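Alpha-glucosidase (Pseudoalteromonas sp. K8, PDB 5HQA) hydrolyses alpha-glucosidic linkages as a calcium-containing glycoside hydrolase of family 97, captured here with the inhibitor acarbose in its active site. Local coordinates at residues Q68-R73 with V522-I527; I184-L189 with K440-R445; I433-P438 with P449-R454. All coordinates share one frame; numbering follows the deposited sequence.

Contact 1: residues Q68-R73 with V522-I527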
loop_
_atom_site.group_PDB
_atom_site.type_symbol
_atom_site.label_atom_id
_atom_site.label_comp_id
_atom_site.label_asym_id
_atom_site.label_seq_id
_atom_site.Cartn_x
_atom_site.Cartn_y
_atom_site.Cartn_z
ATOM N N GLN A 68 -12.074 2.563 -13.241
ATOM C CA GLN A 68 -12.079 2.153 -11.838
ATOM C C GLN A 68 -13.338 2.653 -11.137
ATOM O O GLN A 68 -13.807 3.758 -11.417
ATOM C CB GLN A 68 -10.869 2.707 -11.102
ATOM C CG GLN A 68 -9.539 2.385 -11.729
ATOM C CD GLN A 68 -8.467 2.308 -10.673
ATOM O OE1 GLN A 68 -8.387 1.321 -9.944
ATOM N NE2 GLN A 68 -7.652 3.357 -10.562
ATOM N N PRO A 69 -13.896 1.875 -10.208
ATOM C CA PRO A 69 -15.001 2.417 -9.398
ATOM C C PRO A 69 -14.550 3.553 -8.499
ATOM O O PRO A 69 -15.310 4.496 -8.262
ATOM C CB PRO A 69 -15.471 1.200 -8.588
ATOM C CG PRO A 69 -14.250 0.321 -8.493
ATOM C CD PRO A 69 -13.532 0.499 -9.818
ATOM N N TRP A 70 -13.328 3.469 -7.986
ATOM C CA TRP A 70 -12.670 4.504 -7.204
ATOM C C TRP A 70 -11.184 4.290 -7.417
ATOM O O TRP A 70 -10.757 3.202 -7.810
ATOM C CB TRP A 70 -13.008 4.413 -5.711
ATOM C CG TRP A 70 -12.745 3.042 -5.141
ATOM C CD1 TRP A 70 -13.650 2.024 -5.011
ATOM C CD2 TRP A 70 -11.500 2.535 -4.640
ATOM N NE1 TRP A 70 -13.046 0.919 -4.453
ATOM C CE2 TRP A 70 -11.728 1.205 -4.218
ATOM C CE3 TRP A 70 -10.218 3.075 -4.499
ATOM C CZ2 TRP A 70 -10.719 0.411 -3.665
ATOM C CZ3 TRP A 70 -9.220 2.286 -3.952
ATOM C CH2 TRP A 70 -9.477 0.969 -3.537
ATOM N N GLY A 71 -10.388 5.311 -7.160
ATOM C CA GLY A 71 -8.964 5.138 -7.341
ATOM C C GLY A 71 -8.230 6.458 -7.454
ATOM O O GLY A 71 -8.775 7.532 -7.185
ATOM N N GLU A 72 -6.963 6.334 -7.846
ATOM C CA GLU A 72 -6.084 7.461 -8.108
ATOM C C GLU A 72 -6.264 8.009 -9.518
ATOM O O GLU A 72 -5.772 9.101 -9.822
ATOM C CB GLU A 72 -4.628 7.033 -7.871
ATOM C CG GLU A 72 -4.078 5.987 -8.861
ATOM C CD GLU A 72 -4.398 4.526 -8.506
ATOM O OE1 GLU A 72 -5.591 4.144 -8.431
ATOM O OE2 GLU A 72 -3.433 3.743 -8.324
ATOM N N ARG A 73 -6.960 7.275 -10.379
ATOM C CA ARG A 73 -7.358 7.772 -11.684
ATOM C C ARG A 73 -8.592 6.991 -12.104
ATOM O O ARG A 73 -8.780 5.839 -11.698
ATOM C CB ARG A 73 -6.236 7.647 -12.729
ATOM C CG ARG A 73 -5.734 6.228 -12.966
ATOM C CD ARG A 73 -4.536 6.221 -13.934
ATOM N NE ARG A 73 -3.583 7.281 -13.609
ATOM C CZ ARG A 73 -2.541 7.134 -12.800
ATOM N NH1 ARG A 73 -1.743 8.162 -12.557
ATOM N NH2 ARG A 73 -2.290 5.966 -12.234
ATOM N N VAL A 522 -0.030 13.717 -1.379
ATOM C CA VAL A 522 1.142 12.917 -1.714
ATOM C C VAL A 522 0.869 11.427 -1.534
ATOM O O VAL A 522 1.279 10.612 -2.369
ATOM C CB VAL A 522 2.353 13.379 -0.881
ATOM C CG1 VAL A 522 3.494 12.377 -1.008
ATOM C CG2 VAL A 522 2.802 14.755 -1.336
ATOM N N LEU A 523 0.193 11.029 -0.451
ATOM C CA LEU A 523 -0.005 9.608 -0.146
ATOM C C LEU A 523 -1.437 9.222 -0.488
ATOM O O LEU A 523 -2.370 9.593 0.231
ATOM C CB LEU A 523 0.299 9.306 1.319
ATOM C CG LEU A 523 1.727 9.562 1.797
ATOM C CD1 LEU A 523 1.830 9.237 3.288
ATOM C CD2 LEU A 523 2.741 8.749 0.988
ATOM N N TYR A 524 -1.613 8.474 -1.575
ATOM C CA TYR A 524 -2.959 8.137 -2.019
ATOM C C TYR A 524 -3.607 7.116 -1.084
ATOM O O TYR A 524 -2.991 6.109 -0.715
ATOM C CB TYR A 524 -2.951 7.594 -3.451
ATOM C CG TYR A 524 -4.310 7.018 -3.774
ATOM C CD1 TYR A 524 -5.443 7.833 -3.772
ATOM C CD2 TYR A 524 -4.479 5.655 -4.009
ATOM C CE1 TYR A 524 -6.704 7.316 -4.017
ATOM C CE2 TYR A 524 -5.741 5.128 -4.263
ATOM C CZ TYR A 524 -6.841 5.968 -4.259
ATOM O OH TYR A 524 -8.084 5.453 -4.495
ATOM N N SER A 525 -4.868 7.375 -0.711
ATOM C CA SER A 525 -5.725 6.379 -0.083
ATOM C C SER A 525 -7.171 6.789 -0.301
ATOM O O SER A 525 -7.473 7.991 -0.224
ATOM C CB SER A 525 -5.430 6.249 1.415
ATOM O OG SER A 525 -6.280 5.282 2.006
ATOM N N PRO A 526 -8.083 5.851 -0.587
ATOM C CA PRO A 526 -9.489 6.247 -0.790
ATOM C C PRO A 526 -10.163 6.697 0.488
ATOM O O PRO A 526 -11.161 7.430 0.423
ATOM C CB PRO A 526 -10.137 4.973 -1.348
ATOM C CG PRO A 526 -9.304 3.869 -0.774
ATOM C CD PRO A 526 -7.893 4.401 -0.765
ATOM N N ILE A 527 -9.666 6.272 1.646
ATOM C CA ILE A 527 -10.070 6.850 2.921
ATOM C C ILE A 527 -8.843 7.506 3.531
ATOM O O ILE A 527 -7.750 6.930 3.519
ATOM C CB ILE A 527 -10.707 5.826 3.883
ATOM C CG1 ILE A 527 -9.788 4.634 4.140
ATOM C CG2 ILE A 527 -12.065 5.365 3.347
ATOM C CD1 ILE A 527 -10.255 3.767 5.306
#

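Contact 2: residues I184-L189 with K440-R445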
loop_
_atom_site.group_PDB
_atom_site.type_symbol
_atom_site.label_atom_id
_atom_site.label_comp_id
_atom_site.label_asym_id
_atom_site.label_seq_id
_atom_site.Cartn_x
_atom_site.Cartn_y
_atom_site.Cartn_z
ATOM N N ILE A 184 11.035 -3.979 -8.145
ATOM C CA ILE A 184 10.568 -5.356 -8.254
ATOM C C ILE A 184 9.437 -5.562 -7.254
ATOM O O ILE A 184 9.553 -5.164 -6.088
ATOM C CB ILE A 184 11.720 -6.348 -8.009
ATOM C CG1 ILE A 184 12.830 -6.103 -9.036
ATOM C CG2 ILE A 184 11.220 -7.806 -8.075
ATOM C CD1 ILE A 184 14.101 -6.853 -8.727
ATOM N N HIS A 185 8.356 -6.193 -7.701
ATOM C CA HIS A 185 7.203 -6.417 -6.838
ATOM C C HIS A 185 6.439 -7.609 -7.416
ATOM O O HIS A 185 6.999 -8.394 -8.190
ATOM C CB HIS A 185 6.389 -5.114 -6.731
ATOM C CG HIS A 185 5.287 -5.148 -5.716
ATOM N ND1 HIS A 185 5.472 -5.580 -4.418
ATOM C CD2 HIS A 185 3.986 -4.780 -5.811
ATOM C CE1 HIS A 185 4.329 -5.485 -3.762
ATOM N NE2 HIS A 185 3.411 -5.002 -4.583
ATOM N N GLU A 186 5.178 -7.769 -7.027
ATOM C CA GLU A 186 4.355 -8.820 -7.604
ATOM C C GLU A 186 2.907 -8.346 -7.651
ATOM O O GLU A 186 2.528 -7.375 -6.989
ATOM C CB GLU A 186 4.507 -10.143 -6.838
ATOM C CG GLU A 186 4.341 -10.074 -5.346
ATOM C CD GLU A 186 4.536 -11.442 -4.687
ATOM O OE1 GLU A 186 4.970 -11.482 -3.517
ATOM O OE2 GLU A 186 4.253 -12.478 -5.335
ATOM N N ALA A 187 2.099 -9.028 -8.460
ATOM C CA ALA A 187 0.710 -8.635 -8.631
ATOM C C ALA A 187 -0.193 -9.858 -8.555
ATOM O O ALA A 187 0.179 -10.947 -9.011
ATOM C CB ALA A 187 0.499 -7.900 -9.971
ATOM N N ALA A 188 -1.384 -9.660 -7.980
ATOM C CA ALA A 188 -2.415 -10.694 -7.863
ATOM C C ALA A 188 -1.915 -11.875 -7.029
ATOM O O ALA A 188 -1.912 -13.031 -7.465
ATOM C CB ALA A 188 -2.906 -11.158 -9.247
ATOM N N LEU A 189 -1.504 -11.570 -5.800
ATOM C CA LEU A 189 -1.002 -12.600 -4.888
ATOM C C LEU A 189 -2.201 -13.328 -4.293
ATOM O O LEU A 189 -2.812 -12.862 -3.327
ATOM C CB LEU A 189 -0.120 -11.978 -3.811
ATOM C CG LEU A 189 0.384 -12.903 -2.704
ATOM C CD1 LEU A 189 1.148 -14.108 -3.264
ATOM C CD2 LEU A 189 1.265 -12.102 -1.742
ATOM N N LYS A 440 1.199 -7.306 1.907
ATOM C CA LYS A 440 1.465 -6.175 1.026
ATOM C C LYS A 440 0.429 -6.112 -0.093
ATOM O O LYS A 440 -0.143 -7.129 -0.500
ATOM C CB LYS A 440 2.869 -6.287 0.436
ATOM C CG LYS A 440 3.016 -7.498 -0.497
ATOM C CD LYS A 440 4.484 -7.822 -0.777
ATOM C CE LYS A 440 4.589 -9.032 -1.698
ATOM N NZ LYS A 440 6.004 -9.418 -1.998
ATOM N N ASP A 441 0.171 -4.890 -0.559
ATOM C CA ASP A 441 -0.771 -4.653 -1.647
ATOM C C ASP A 441 -0.191 -5.211 -2.945
ATOM O O ASP A 441 0.968 -4.943 -3.278
ATOM C CB ASP A 441 -1.030 -3.143 -1.761
ATOM C CG ASP A 441 -2.184 -2.787 -2.705
ATOM O OD1 ASP A 441 -2.481 -3.568 -3.639
ATOM O OD2 ASP A 441 -2.788 -1.696 -2.507
ATOM N N THR A 442 -0.971 -6.030 -3.658
ATOM C CA THR A 442 -0.538 -6.524 -4.964
ATOM C C THR A 442 -1.584 -6.231 -6.036
ATOM O O THR A 442 -1.613 -6.904 -7.074
ATOM C CB THR A 442 -0.200 -8.022 -4.919
ATOM O OG1 THR A 442 -1.354 -8.781 -4.537
ATOM C CG2 THR A 442 0.918 -8.278 -3.898
ATOM N N GLY A 443 -2.431 -5.224 -5.806
ATOM C CA GLY A 443 -3.403 -4.783 -6.790
ATOM C C GLY A 443 -4.763 -5.440 -6.710
ATOM O O GLY A 443 -5.588 -5.221 -7.607
ATOM N N LEU A 444 -5.037 -6.227 -5.668
ATOM C CA LEU A 444 -6.291 -6.967 -5.621
ATOM C C LEU A 444 -7.514 -6.069 -5.426
ATOM O O LEU A 444 -8.639 -6.541 -5.636
ATOM C CB LEU A 444 -6.224 -8.027 -4.516
ATOM C CG LEU A 444 -5.344 -9.225 -4.873
ATOM C CD1 LEU A 444 -4.996 -10.029 -3.629
ATOM C CD2 LEU A 444 -6.075 -10.094 -5.894
ATOM N N ARG A 445 -7.329 -4.795 -5.051
ATOM C CA ARG A 445 -8.454 -3.861 -5.029
ATOM C C ARG A 445 -9.156 -3.768 -6.383
ATOM O O ARG A 445 -10.334 -3.397 -6.436
ATOM C CB ARG A 445 -7.984 -2.463 -4.591
ATOM C CG ARG A 445 -6.942 -1.841 -5.537
ATOM C CD ARG A 445 -6.396 -0.521 -4.989
ATOM N NE ARG A 445 -5.161 -0.100 -5.659
ATOM C CZ ARG A 445 -5.026 1.009 -6.394
ATOM N NH1 ARG A 445 -6.055 1.839 -6.590
ATOM N NH2 ARG A 445 -3.842 1.297 -6.934
#

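Contact 3: residues I433-P438 with P449-R454. With CA (calcium ion), chain C; AC1 (4,6-dideoxy-4-{[(1S,4R,5S,6S)-4,5,6-trihydroxy-3-(hydroxymethyl)cyclohex-2-en-1-yl]amino}-alpha-D-glucopyranose), chain B.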
loop_
_atom_site.group_PDB
_atom_site.type_symbol
_atom_site.label_atom_id
_atom_site.label_comp_id
_atom_site.label_asym_id
_atom_site.label_seq_id
_atom_site.Cartn_x
_atom_site.Cartn_y
_atom_site.Cartn_z
ATOM N N ILE A 433 -12.836 -3.053 3.859
ATOM C CA ILE A 433 -11.815 -3.478 4.811
ATOM C C ILE A 433 -10.573 -2.612 4.652
ATOM O O ILE A 433 -10.085 -2.408 3.531
ATOM C CB ILE A 433 -11.466 -4.967 4.638
ATOM C CG1 ILE A 433 -12.675 -5.836 4.990
ATOM C CG2 ILE A 433 -10.281 -5.351 5.519
ATOM C CD1 ILE A 433 -13.130 -5.683 6.444
ATOM N N ASN A 434 -10.068 -2.117 5.783
ATOM C CA ASN A 434 -8.805 -1.392 5.901
ATOM C C ASN A 434 -7.905 -2.249 6.786
ATOM O O ASN A 434 -8.140 -2.344 7.994
ATOM C CB ASN A 434 -9.071 -0.006 6.507
ATOM C CG ASN A 434 -7.819 0.687 7.026
ATOM O OD1 ASN A 434 -6.690 0.323 6.692
ATOM N ND2 ASN A 434 -8.029 1.725 7.842
ATOM N N THR A 435 -6.897 -2.901 6.199
ATOM C CA THR A 435 -6.129 -3.932 6.902
ATOM C C THR A 435 -4.836 -3.356 7.462
ATOM O O THR A 435 -3.960 -2.940 6.694
ATOM C CB THR A 435 -5.780 -5.096 5.976
ATOM O OG1 THR A 435 -6.952 -5.556 5.299
ATOM C CG2 THR A 435 -5.172 -6.253 6.787
ATOM N N HIS A 436 -4.685 -3.382 8.785
ATOM C CA HIS A 436 -3.391 -3.099 9.396
ATOM C C HIS A 436 -2.664 -4.401 9.718
ATOM O O HIS A 436 -3.291 -5.439 9.941
ATOM C CB HIS A 436 -3.548 -2.217 10.642
ATOM C CG HIS A 436 -3.825 -0.783 10.301
ATOM N ND1 HIS A 436 -3.212 0.277 10.938
ATOM C CD2 HIS A 436 -4.624 -0.239 9.348
ATOM C CE1 HIS A 436 -3.635 1.411 10.402
ATOM N NE2 HIS A 436 -4.500 1.125 9.444
ATOM N N GLU A 437 -1.330 -4.330 9.731
ATOM C CA GLU A 437 -0.463 -5.503 9.685
ATOM C C GLU A 437 -0.951 -6.464 8.597
ATOM O O GLU A 437 -1.329 -7.604 8.883
ATOM C CB GLU A 437 -0.370 -6.203 11.036
ATOM C CG GLU A 437 0.164 -5.278 12.133
ATOM C CD GLU A 437 -0.882 -4.272 12.593
ATOM O OE1 GLU A 437 -2.018 -4.709 12.867
ATOM O OE2 GLU A 437 -0.591 -3.047 12.639
ATOM N N PRO A 438 -0.951 -6.024 7.332
ATOM C CA PRO A 438 -1.578 -6.787 6.253
ATOM C C PRO A 438 -0.574 -7.626 5.497
ATOM O O PRO A 438 0.620 -7.625 5.818
ATOM C CB PRO A 438 -2.100 -5.678 5.343
ATOM C CG PRO A 438 -0.944 -4.694 5.385
ATOM C CD PRO A 438 -0.411 -4.752 6.824
ATOM N N PRO A 449 -13.035 -4.586 -5.009
ATOM C CA PRO A 449 -12.945 -3.151 -4.719
ATOM C C PRO A 449 -13.369 -2.757 -3.313
ATOM O O PRO A 449 -13.307 -1.564 -2.997
ATOM C CB PRO A 449 -13.880 -2.530 -5.762
ATOM C CG PRO A 449 -13.904 -3.546 -6.896
ATOM C CD PRO A 449 -13.850 -4.868 -6.205
ATOM N N ASN A 450 -13.786 -3.680 -2.449
ATOM C CA ASN A 450 -14.012 -3.306 -1.059
ATOM C C ASN A 450 -12.748 -3.414 -0.217
ATOM O O ASN A 450 -12.775 -3.057 0.965
ATOM C CB ASN A 450 -15.123 -4.156 -0.436
ATOM C CG ASN A 450 -14.714 -5.588 -0.251
ATOM O OD1 ASN A 450 -14.102 -6.183 -1.137
ATOM N ND2 ASN A 450 -15.017 -6.151 0.913
ATOM N N TRP A 451 -11.641 -3.895 -0.790
ATOM C CA TRP A 451 -10.357 -3.908 -0.087
ATOM C C TRP A 451 -9.702 -2.553 -0.334
ATOM O O TRP A 451 -8.852 -2.383 -1.210
ATOM C CB TRP A 451 -9.481 -5.062 -0.566
ATOM C CG TRP A 451 -8.495 -5.521 0.480
ATOM C CD1 TRP A 451 -8.206 -4.902 1.665
ATOM C CD2 TRP A 451 -7.705 -6.713 0.448
ATOM N NE1 TRP A 451 -7.279 -5.633 2.370
ATOM C CE2 TRP A 451 -6.956 -6.751 1.645
ATOM C CE3 TRP A 451 -7.561 -7.755 -0.472
ATOM C CZ2 TRP A 451 -6.074 -7.790 1.943
ATOM C CZ3 TRP A 451 -6.689 -8.793 -0.172
ATOM C CH2 TRP A 451 -5.958 -8.802 1.026
ATOM N N ILE A 452 -10.115 -1.565 0.463
ATOM C CA ILE A 452 -9.906 -0.179 0.045
ATOM C C ILE A 452 -8.508 0.329 0.382
ATOM O O ILE A 452 -7.955 1.147 -0.364
ATOM C CB ILE A 452 -10.995 0.737 0.634
ATOM C CG1 ILE A 452 -11.076 0.595 2.153
ATOM C CG2 ILE A 452 -12.332 0.407 -0.000
ATOM C CD1 ILE A 452 -12.067 1.540 2.788
ATOM N N THR A 453 -7.899 -0.131 1.469
ATOM C CA THR A 453 -6.592 0.387 1.841
ATOM C C THR A 453 -5.967 -0.558 2.867
ATOM O O THR A 453 -6.586 -1.531 3.310
ATOM C CB THR A 453 -6.709 1.829 2.363
ATOM O OG1 THR A 453 -5.414 2.444 2.388
ATOM C CG2 THR A 453 -7.330 1.870 3.772
ATOM N N ARG A 454 -4.720 -0.270 3.226
ATOM C CA ARG A 454 -4.017 -1.058 4.229
ATOM C C ARG A 454 -2.855 -0.238 4.763
ATOM O O ARG A 454 -2.499 0.807 4.215
ATOM C CB ARG A 454 -3.518 -2.387 3.651
ATOM C CG ARG A 454 -2.284 -2.250 2.746
ATOM C CD ARG A 454 -2.136 -3.494 1.872
ATOM N NE ARG A 454 -3.302 -3.645 1.005
ATOM C CZ ARG A 454 -3.820 -4.811 0.633
ATOM N NH1 ARG A 454 -3.279 -5.955 1.055
ATOM N NH2 ARG A 454 -4.887 -4.834 -0.166
HETATM CA CA CA C . 0.508 -0.894 12.849
HETATM C C1 AC1 B . 2.994 -2.660 17.780
HETATM O O2 AC1 B . 4.092 -3.200 15.721
HETATM C C2 AC1 B . 2.799 -2.960 16.301
HETATM C C4A AC1 B . -3.973 0.455 16.030
HETATM C C3 AC1 B . 2.077 -1.842 15.598
HETATM O O3 AC1 B . 1.972 -2.121 14.190
HETATM C C4 AC1 B . 0.725 -1.632 16.227
HETATM N N4A AC1 B . -0.177 -0.749 15.421
HETATM C C5 AC1 B . 1.118 -1.002 17.554
HETATM O O5 AC1 B . 1.763 -2.054 18.386
HETATM C C6 AC1 B . -0.016 -0.407 18.330
HETATM C C1B AC1 B . -1.565 -1.294 15.202
HETATM C C2B AC1 B . -2.434 -0.259 14.222
HETATM O O2B AC1 B . -1.630 0.026 13.078
HETATM C C3B AC1 B . -2.849 0.885 14.925
HETATM O O3B AC1 B . -3.445 1.893 14.071
HETATM O O4 AC1 B . -4.309 1.565 16.840
HETATM C C5B AC1 B . -3.549 -0.641 16.870
HETATM C C7B AC1 B . -2.295 -1.562 16.396
HETATM C C6B AC1 B . -4.606 -1.258 17.801
HETATM O O6B AC1 B . -5.478 -2.008 17.015
#

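Contact 1: residues Q68-R73 with V522-I527
Y524 sets CG anti to its backbone N (chi1 169°), while W70 holds CG between its N and carbonyl carbon (chi1 53°), and the two side chains cross at about a right angle. The phenol oxygen arrives at the indole edge, in the ring plane, with Y524 OH 3.2 Å from W70 CE3. It also rests on the backbone, 3.0 Å from G71 CA. Glycine suits this place: at its backbone angles a CB would jam against the carbonyl oxygen of W70 and strike Q68 NE2. E72 lays CB over the centre of one phenol face, 4.0 Å from the Y524 centroid and 7° off the normal, a CH-pi contact. P526 crosses the indole obliquely, CG 3.6 Å from W70 CZ3. The segments meet through van der Waals contacts, and the polar ends bond to other groups: W70 NE1 donates to P449 O, E72 OE2 pairs with R445, and E72 OE1 is met from above its carboxylate plane by Q68 NE2 at 3.1 Å. Here the turn between antiparallel strands 53-67 and 75-89 of the mutarotase-like N-terminal domain docks on the helix-to-strand loop entering strand 527-529 of the TIM-barrel domain.

Contact 2: residues I184-L189 with K440-R445
H185 and E186, at the end of a strand of the N-terminal antiparallel sheet, grip the barrel-domain loop at K440 and D441, a loop that folds into an Asx turn through D441 OD1 and G443 N. K440 has CG between its N and carbonyl carbon (chi1 66°) and runs fully extended from there. E186 is likewise extended, and the two chains cross at about a right angle. Their salt bridge, 2.8 Å from K440 NZ to E186 OE1, uses the anti lone pair of that oxygen; E186 OE2 pairs with R229. H185 slides past K440 in the opposite direction, its CE1 3.8 Å from K440 CD. Its NE2 donates in the ring plane to D441 O at 2.8 Å, while ND1 bonds T170 OG1, which K440 NZ also reaches, so both ring nitrogens are engaged and the ring's rotation is fixed. T442 fills the middle. Its OG1 accepts from L189 N at 3.1 Å, nearly straight at 168°, and its carbonyl O takes A188 N at 2.9 Å. The T442 CB and CG2 carbons lie against a buried carbonyl that has no polar partner in the model: E186 O, 3.5 Å from T442 CB.

Contact 3: residues I433-P438 with P449-R454
T435 and W451 anchor the tight half of this contact, where segments 433-435 and 451-454 run parallel, their short axes 4.6 Å apart at closest approach and inclined by 23°. The regular pairing is confined to N434 with T453 and T435 with R454, and T435 N bonds T453 O at 3.2 Å. Two further hydrogen bonds run from I433 N to N450 O and from I452 N to I433 O, the second more bent. W451 carries CG anti to its backbone N (chi1 -153°), and the edge of its indole meets T435: NE1 donates to T435 OG1 at 2.9 Å, with a bend to 149° and the oxygen somewhat out of the ring plane. Over one indole face, R454 NH2 lies 3.3 Å above the plane at the ring centre, while R454 NH1 bonds I439 O. An alanine in place of W451 would probably leave T435 OG1 without this donor and R454 without the flat surface that limits its turning. On the other face of the sheet from T435, N434 and T453 lie side by side, pointing the same way, N434 OD1 sitting 3.4 Å from T453 CG2; this oxygen is buried without a polar partner, whereas ND2 bonds D489.

Past T435 the packing thins to P438 CG against R454 CG at 3.8 Å. H436 and E437 make no contact with 449-454 and carry their side chains to the glycan pocket. H436 ND1 donates to acarviosine O2B at 2.7 Å, and E437 OE2 binds calcium at 2.4 Å alongside E154, E455, E461 and three ligand atoms.

Behind the pair, helix 413-428 packs on I433, N450 and W451; strand 384-388 flanks strand 432-435 on the side away from 451-454, and I527 of strand 527-529 touches N434, I452 and T453.

In the fold
From the N terminus, the chain first offers the turn 68-73, which contact 1 joins to 522-527 some 450 residues later, closing a loop that contains both other contacts. Contact 2 follows, linking the end of strand 181-187 to the loop 440-445 across 250 residues. Contact 3 is local, with ten residues between its segments. Because 440-445 lies in that short connection, contacts 2 and 3 cross. Contacts 1 and 2 fasten the N-terminal sheet domain to the barrel at two places with centres 16 Å apart, whereas contact 3 is internal to the barrel. Contact 3 touches both others: L444 CD1 of contact 2 lies 4.0 Å from W451 CZ3, and S525 OG of contact 1 is 3.0 Å from T453 OG1, a probable hydrogen bond.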